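Local coordinates for competence protein ComEA-related protein (Thermus thermophilus, PDB 2DUY) that is of unknown function but carries two helix-hairpin-helix motifs and probably binds DNA, at residues A31-G36 / R70-P75; E53-V58 / A64-L69. All blocks are in the same frame, centred on the assembly; numbering follows the deposited sequence.

Contact 1: A31-G36 / R70-P75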
loop_
_atom_site.group_PDB
_atom_site.type_symbol
_atom_site.label_atom_id
_atom_site.label_comp_id
_atom_site.label_asym_id
_atom_site.label_seq_id
_atom_site.Cartn_x
_atom_site.Cartn_y
_atom_site.Cartn_z
ATOM N N ALA A 31 0.136 8.412 -0.381
ATOM C CA ALA A 31 1.364 9.021 -0.895
ATOM C C ALA A 31 2.055 8.045 -1.852
ATOM O O ALA A 31 2.964 8.427 -2.588
ATOM C CB ALA A 31 2.308 9.384 0.258
ATOM N N LEU A 32 1.611 6.789 -1.841
ATOM C CA LEU A 32 2.181 5.756 -2.704
ATOM C C LEU A 32 1.730 5.925 -4.142
ATOM O O LEU A 32 0.581 6.264 -4.417
ATOM C CB LEU A 32 1.773 4.362 -2.229
ATOM C CG LEU A 32 2.272 3.938 -0.851
ATOM C CD1 LEU A 32 1.470 2.749 -0.364
ATOM C CD2 LEU A 32 3.751 3.610 -0.921
ATOM N N PRO A 33 2.637 5.666 -5.087
ATOM C CA PRO A 33 2.299 5.799 -6.502
ATOM C C PRO A 33 1.137 4.907 -6.931
ATOM O O PRO A 33 1.168 3.691 -6.747
ATOM C CB PRO A 33 3.612 5.447 -7.200
ATOM C CG PRO A 33 4.249 4.479 -6.250
ATOM C CD PRO A 33 3.994 5.128 -4.911
ATOM N N GLY A 34 0.103 5.521 -7.488
ATOM C CA GLY A 34 -1.041 4.757 -7.952
ATOM C C GLY A 34 -2.100 4.447 -6.913
ATOM O O GLY A 34 -3.090 3.789 -7.221
ATOM N N ILE A 35 -1.910 4.923 -5.688
ATOM C CA ILE A 35 -2.881 4.666 -4.625
ATOM C C ILE A 35 -3.705 5.900 -4.298
ATOM O O ILE A 35 -3.183 6.891 -3.791
ATOM C CB ILE A 35 -2.183 4.187 -3.337
ATOM C CG1 ILE A 35 -1.426 2.889 -3.617
ATOM C CG2 ILE A 35 -3.217 3.986 -2.224
ATOM C CD1 ILE A 35 -2.270 1.805 -4.263
ATOM N N GLY A 36 -4.993 5.823 -4.598
ATOM C CA GLY A 36 -5.895 6.925 -4.334
ATOM C C GLY A 36 -6.698 6.657 -3.074
ATOM O O GLY A 36 -6.426 5.693 -2.358
ATOM N N ARG A 70 6.287 -2.490 -4.810
ATOM C CA ARG A 70 7.156 -3.341 -4.000
ATOM C C ARG A 70 8.374 -2.669 -3.376
ATOM O O ARG A 70 8.728 -2.957 -2.235
ATOM C CB ARG A 70 7.607 -4.568 -4.798
ATOM C CG ARG A 70 6.467 -5.514 -5.140
ATOM C CD ARG A 70 6.911 -6.963 -5.071
ATOM N NE ARG A 70 5.834 -7.860 -5.473
ATOM C CZ ARG A 70 5.496 -8.088 -6.735
ATOM N NH1 ARG A 70 6.162 -7.489 -7.711
ATOM N NH2 ARG A 70 4.491 -8.904 -7.020
ATOM N N PRO A 71 9.041 -1.772 -4.113
ATOM C CA PRO A 71 10.211 -1.133 -3.507
ATOM C C PRO A 71 9.894 -0.259 -2.287
ATOM O O PRO A 71 10.748 -0.070 -1.424
ATOM C CB PRO A 71 10.786 -0.309 -4.662
ATOM C CG PRO A 71 10.397 -1.118 -5.875
ATOM C CD PRO A 71 8.967 -1.476 -5.555
ATOM N N TYR A 72 8.667 0.259 -2.221
ATOM C CA TYR A 72 8.258 1.154 -1.136
ATOM C C TYR A 72 7.504 0.528 0.041
ATOM O O TYR A 72 7.226 1.211 1.023
ATOM C CB TYR A 72 7.372 2.281 -1.692
ATOM C CG TYR A 72 7.907 2.964 -2.929
ATOM C CD1 TYR A 72 7.745 2.390 -4.189
ATOM C CD2 TYR A 72 8.613 4.166 -2.835
ATOM C CE1 TYR A 72 8.281 2.992 -5.324
ATOM C CE2 TYR A 72 9.152 4.772 -3.961
ATOM C CZ TYR A 72 8.984 4.177 -5.202
ATOM O OH TYR A 72 9.544 4.756 -6.322
ATOM N N LEU A 73 7.201 -0.761 -0.034
ATOM C CA LEU A 73 6.396 -1.405 1.001
ATOM C C LEU A 73 7.023 -2.442 1.921
ATOM O O LEU A 73 8.004 -3.095 1.582
ATOM C CB LEU A 73 5.188 -2.070 0.331
ATOM C CG LEU A 73 4.279 -1.224 -0.561
ATOM C CD1 LEU A 73 3.245 -2.129 -1.239
ATOM C CD2 LEU A 73 3.619 -0.153 0.270
ATOM N N ARG A 74 6.415 -2.588 3.095
ATOM C CA ARG A 74 6.799 -3.606 4.065
ATOM C C ARG A 74 5.482 -4.004 4.727
ATOM O O ARG A 74 4.486 -3.291 4.603
ATOM C CB ARG A 74 7.795 -3.068 5.098
ATOM C CG ARG A 74 7.352 -1.842 5.875
ATOM C CD ARG A 74 8.451 -1.434 6.845
ATOM N NE ARG A 74 8.160 -0.167 7.503
ATOM C CZ ARG A 74 7.596 -0.051 8.701
ATOM N NH1 ARG A 74 7.370 1.158 9.204
ATOM N NH2 ARG A 74 7.278 -1.134 9.403
ATOM N N PRO A 75 5.440 -5.156 5.407
ATOM C CA PRO A 75 4.167 -5.536 6.039
ATOM C C PRO A 75 3.625 -4.465 6.987
ATOM O O PRO A 75 4.434 -3.816 7.674
ATOM C CB PRO A 75 4.524 -6.835 6.760
ATOM C CG PRO A 75 5.579 -7.427 5.855
ATOM C CD PRO A 75 6.443 -6.225 5.552
ATOM O OXT PRO A 75 2.386 -4.298 7.024
#
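L32 reaches across to L73 and Y72 with its two methyls, both of which meet L73 while one also meets Y72. Its CB, still close to the turn, rests on L69 of helix 63-69. From there CG lies anti to the carbonyl carbon (chi1 -64°), sending both branches away from the turn and toward 70-75. CD1 meets CD2 of L73 at 3.7 Å. CD2 of L32 lies 3.9 Å from that same L73 methyl, so the tip of L73 sits against both prongs of the leucine fork. The same L32 CD2 also packs on Y72 CB, again at 3.9 Å. Further out, P33 CG approaches CE1 of the Y72 ring more loosely, at 4.4 Å. L32 also opens a type II turn, closed by a hydrogen bond from I35 N to L32 O of 3.1 Å, with G34 at positive phi. This is the Leu-Pro-Gly-Ile-Gly hairpin of a helix-hairpin-helix motif, and G36 N-caps helix 37-45. No hydrogen bond spans the contact: between these two segments the hairpin is held by apolar packing alone, while the backbone hydrogen bonds of Y72, R74 and P75 go instead to V19, L21 and N22.

Contact 2: E53-V58 / A64-L69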
loop_
_atom_site.group_PDB
_atom_site.type_symbol
_atom_site.label_atom_id
_atom_site.label_comp_id
_atom_site.label_asym_id
_atom_site.label_seq_id
_atom_site.Cartn_x
_atom_site.Cartn_y
_atom_site.Cartn_z
ATOM N N GLU A 53 2.879 -9.437 -0.651
ATOM C CA GLU A 53 2.151 -10.092 -1.724
ATOM C C GLU A 53 0.681 -10.310 -1.381
ATOM O O GLU A 53 -0.126 -10.585 -2.272
ATOM C CB GLU A 53 2.819 -11.421 -2.067
ATOM C CG GLU A 53 2.892 -11.718 -3.552
ATOM C CD GLU A 53 3.517 -10.593 -4.367
ATOM O OE1 GLU A 53 4.200 -9.705 -3.795
ATOM O OE2 GLU A 53 3.331 -10.608 -5.597
ATOM N N ASP A 54 0.325 -10.187 -0.106
ATOM C CA ASP A 54 -1.070 -10.363 0.282
ATOM C C ASP A 54 -1.903 -9.187 -0.222
ATOM O O ASP A 54 -3.128 -9.220 -0.176
ATOM C CB ASP A 54 -1.223 -10.507 1.804
ATOM C CG ASP A 54 -0.664 -11.826 2.330
ATOM O OD1 ASP A 54 -0.668 -12.830 1.590
ATOM O OD2 ASP A 54 -0.241 -11.872 3.502
ATOM N N LEU A 55 -1.238 -8.150 -0.718
ATOM C CA LEU A 55 -1.950 -6.988 -1.243
ATOM C C LEU A 55 -2.798 -7.395 -2.445
ATOM O O LEU A 55 -3.724 -6.673 -2.842
ATOM C CB LEU A 55 -0.951 -5.908 -1.644
ATOM C CG LEU A 55 -1.464 -4.485 -1.815
ATOM C CD1 LEU A 55 -2.135 -3.998 -0.507
ATOM C CD2 LEU A 55 -0.275 -3.597 -2.175
ATOM N N LEU A 56 -2.494 -8.552 -3.026
ATOM C CA LEU A 56 -3.264 -9.029 -4.169
ATOM C C LEU A 56 -4.699 -9.379 -3.771
ATOM O O LEU A 56 -5.526 -9.675 -4.638
ATOM C CB LEU A 56 -2.588 -10.241 -4.825
ATOM C CG LEU A 56 -1.309 -9.899 -5.599
ATOM C CD1 LEU A 56 -0.686 -11.158 -6.180
ATOM C CD2 LEU A 56 -1.659 -8.912 -6.725
ATOM N N LYS A 57 -5.004 -9.350 -2.475
ATOM C CA LYS A 57 -6.377 -9.631 -2.051
ATOM C C LYS A 57 -7.233 -8.369 -2.149
ATOM O O LYS A 57 -8.454 -8.435 -2.029
ATOM C CB LYS A 57 -6.432 -10.141 -0.610
ATOM C CG LYS A 57 -6.194 -9.084 0.451
ATOM C CD LYS A 57 -6.546 -9.627 1.831
ATOM C CE LYS A 57 -5.474 -9.309 2.849
ATOM N NZ LYS A 57 -5.819 -9.867 4.192
ATOM N N VAL A 58 -6.594 -7.225 -2.380
ATOM C CA VAL A 58 -7.314 -5.956 -2.462
ATOM C C VAL A 58 -7.845 -5.707 -3.863
ATOM O O VAL A 58 -7.093 -5.768 -4.834
ATOM C CB VAL A 58 -6.411 -4.778 -2.070
ATOM C CG1 VAL A 58 -7.197 -3.478 -2.140
ATOM C CG2 VAL A 58 -5.863 -4.995 -0.673
ATOM N N ALA A 64 0.669 -5.326 -11.949
ATOM C CA ALA A 64 1.448 -4.211 -12.481
ATOM C C ALA A 64 1.488 -3.102 -11.444
ATOM O O ALA A 64 2.483 -2.387 -11.316
ATOM C CB ALA A 64 0.824 -3.694 -13.784
ATOM N N THR A 65 0.389 -2.962 -10.712
ATOM C CA THR A 65 0.285 -1.946 -9.675
ATOM C C THR A 65 1.233 -2.326 -8.564
ATOM O O THR A 65 2.023 -1.517 -8.091
ATOM C CB THR A 65 -1.115 -1.894 -9.059
ATOM O OG1 THR A 65 -2.092 -1.677 -10.081
ATOM C CG2 THR A 65 -1.195 -0.767 -8.040
ATOM N N LEU A 66 1.135 -3.581 -8.151
ATOM C CA LEU A 66 1.966 -4.100 -7.077
ATOM C C LEU A 66 3.444 -4.058 -7.442
ATOM O O LEU A 66 4.280 -3.718 -6.613
ATOM C CB LEU A 66 1.537 -5.530 -6.757
ATOM C CG LEU A 66 2.158 -6.202 -5.540
ATOM C CD1 LEU A 66 2.087 -5.280 -4.333
ATOM C CD2 LEU A 66 1.411 -7.491 -5.263
ATOM N N GLU A 67 3.759 -4.389 -8.690
ATOM C CA GLU A 67 5.140 -4.395 -9.158
ATOM C C GLU A 67 5.820 -3.055 -8.902
ATOM O O GLU A 67 6.976 -2.994 -8.477
ATOM C CB GLU A 67 5.181 -4.718 -10.654
ATOM C CG GLU A 67 6.580 -4.947 -11.210
ATOM C CD GLU A 67 6.572 -5.326 -12.688
ATOM O OE1 GLU A 67 7.647 -5.678 -13.221
ATOM O OE2 GLU A 67 5.493 -5.268 -13.318
ATOM N N ARG A 68 5.090 -1.980 -9.148
ATOM C CA ARG A 68 5.631 -0.642 -8.957
ATOM C C ARG A 68 5.794 -0.281 -7.487
ATOM O O ARG A 68 6.707 0.463 -7.126
ATOM C CB ARG A 68 4.721 0.391 -9.623
ATOM C CG ARG A 68 4.478 0.163 -11.104
ATOM C CD ARG A 68 5.762 0.273 -11.926
ATOM N NE ARG A 68 6.640 -0.885 -11.765
ATOM C CZ ARG A 68 7.668 -1.156 -12.564
ATOM N NH1 ARG A 68 7.948 -0.351 -13.581
ATOM N NH2 ARG A 68 8.412 -2.235 -12.356
ATOM N N LEU A 69 4.906 -0.806 -6.648
ATOM C CA LEU A 69 4.920 -0.513 -5.218
ATOM C C LEU A 69 5.869 -1.318 -4.347
ATOM O O LEU A 69 6.214 -0.878 -3.254
ATOM C CB LEU A 69 3.518 -0.678 -4.633
ATOM C CG LEU A 69 2.411 0.275 -5.067
ATOM C CD1 LEU A 69 1.092 -0.216 -4.505
ATOM C CD2 LEU A 69 2.711 1.684 -4.590
#
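The E53 carboxylate has a methyl over one side of its plane: L66 CD2 stands above it, 3.7 Å from OE2 and 3.9 Å from both CD and OE1. This is van der Waals contact, and the charge is answered elsewhere, by R70, whose NH2 forms a salt bridge with OE2. The bend of the glutamate chain at chi2 (53°) folds the carboxylate back over the leucine. L66 has the largest share of the contact. With CG anti to its backbone N (chi1 -172°), its fork is split between partners: CD2 also presses on L56, 3.6 Å from CG, the two side chains crossing at about a right angle, whereas CD1 turns inward to L55 CD2, again at 3.6 Å. L55 CB lies beside the same methyl at 4.1 Å. L55 CD2 also reaches CD1 of L69, one turn further along the helix, at 4.3 Å. An alanine in place of L66 would probably leave a gap against L55 and L56 and take the methyl from over the E53 carboxylate. The 3-10 turns of 53-57, with L56 N bonded to E53 O at 3.2 Å, and helix 63-69 flank the hairpin of the second helix-hairpin-helix motif, so these leucines close that motif on itself. Beyond them L55 also touches I61 of the hairpin and I43 of helix 37-45, while L69 leads on to P33 in the loop before that helix.

In the fold
Contact 2 is nested in the chain within the loop closed by contact 1, and their centres lie about 9 Å apart. Contact 1 is partly buried, near the centre of the chain, and ties the first hairpin to the C-terminal segment; contact 2 is more buried in its touching residues, though further from that centre, and joins the two arms of one motif. Both lack hydrogen bonds across their segments, but contact 2 adds a carboxylate at its margin. L69, packing on L32 and P33, and L73, against L55, join the two contacts into one apolar core shared by both helix-hairpin-helix motifs, and the salt bridge from R70 to E53 adds a charged link between them.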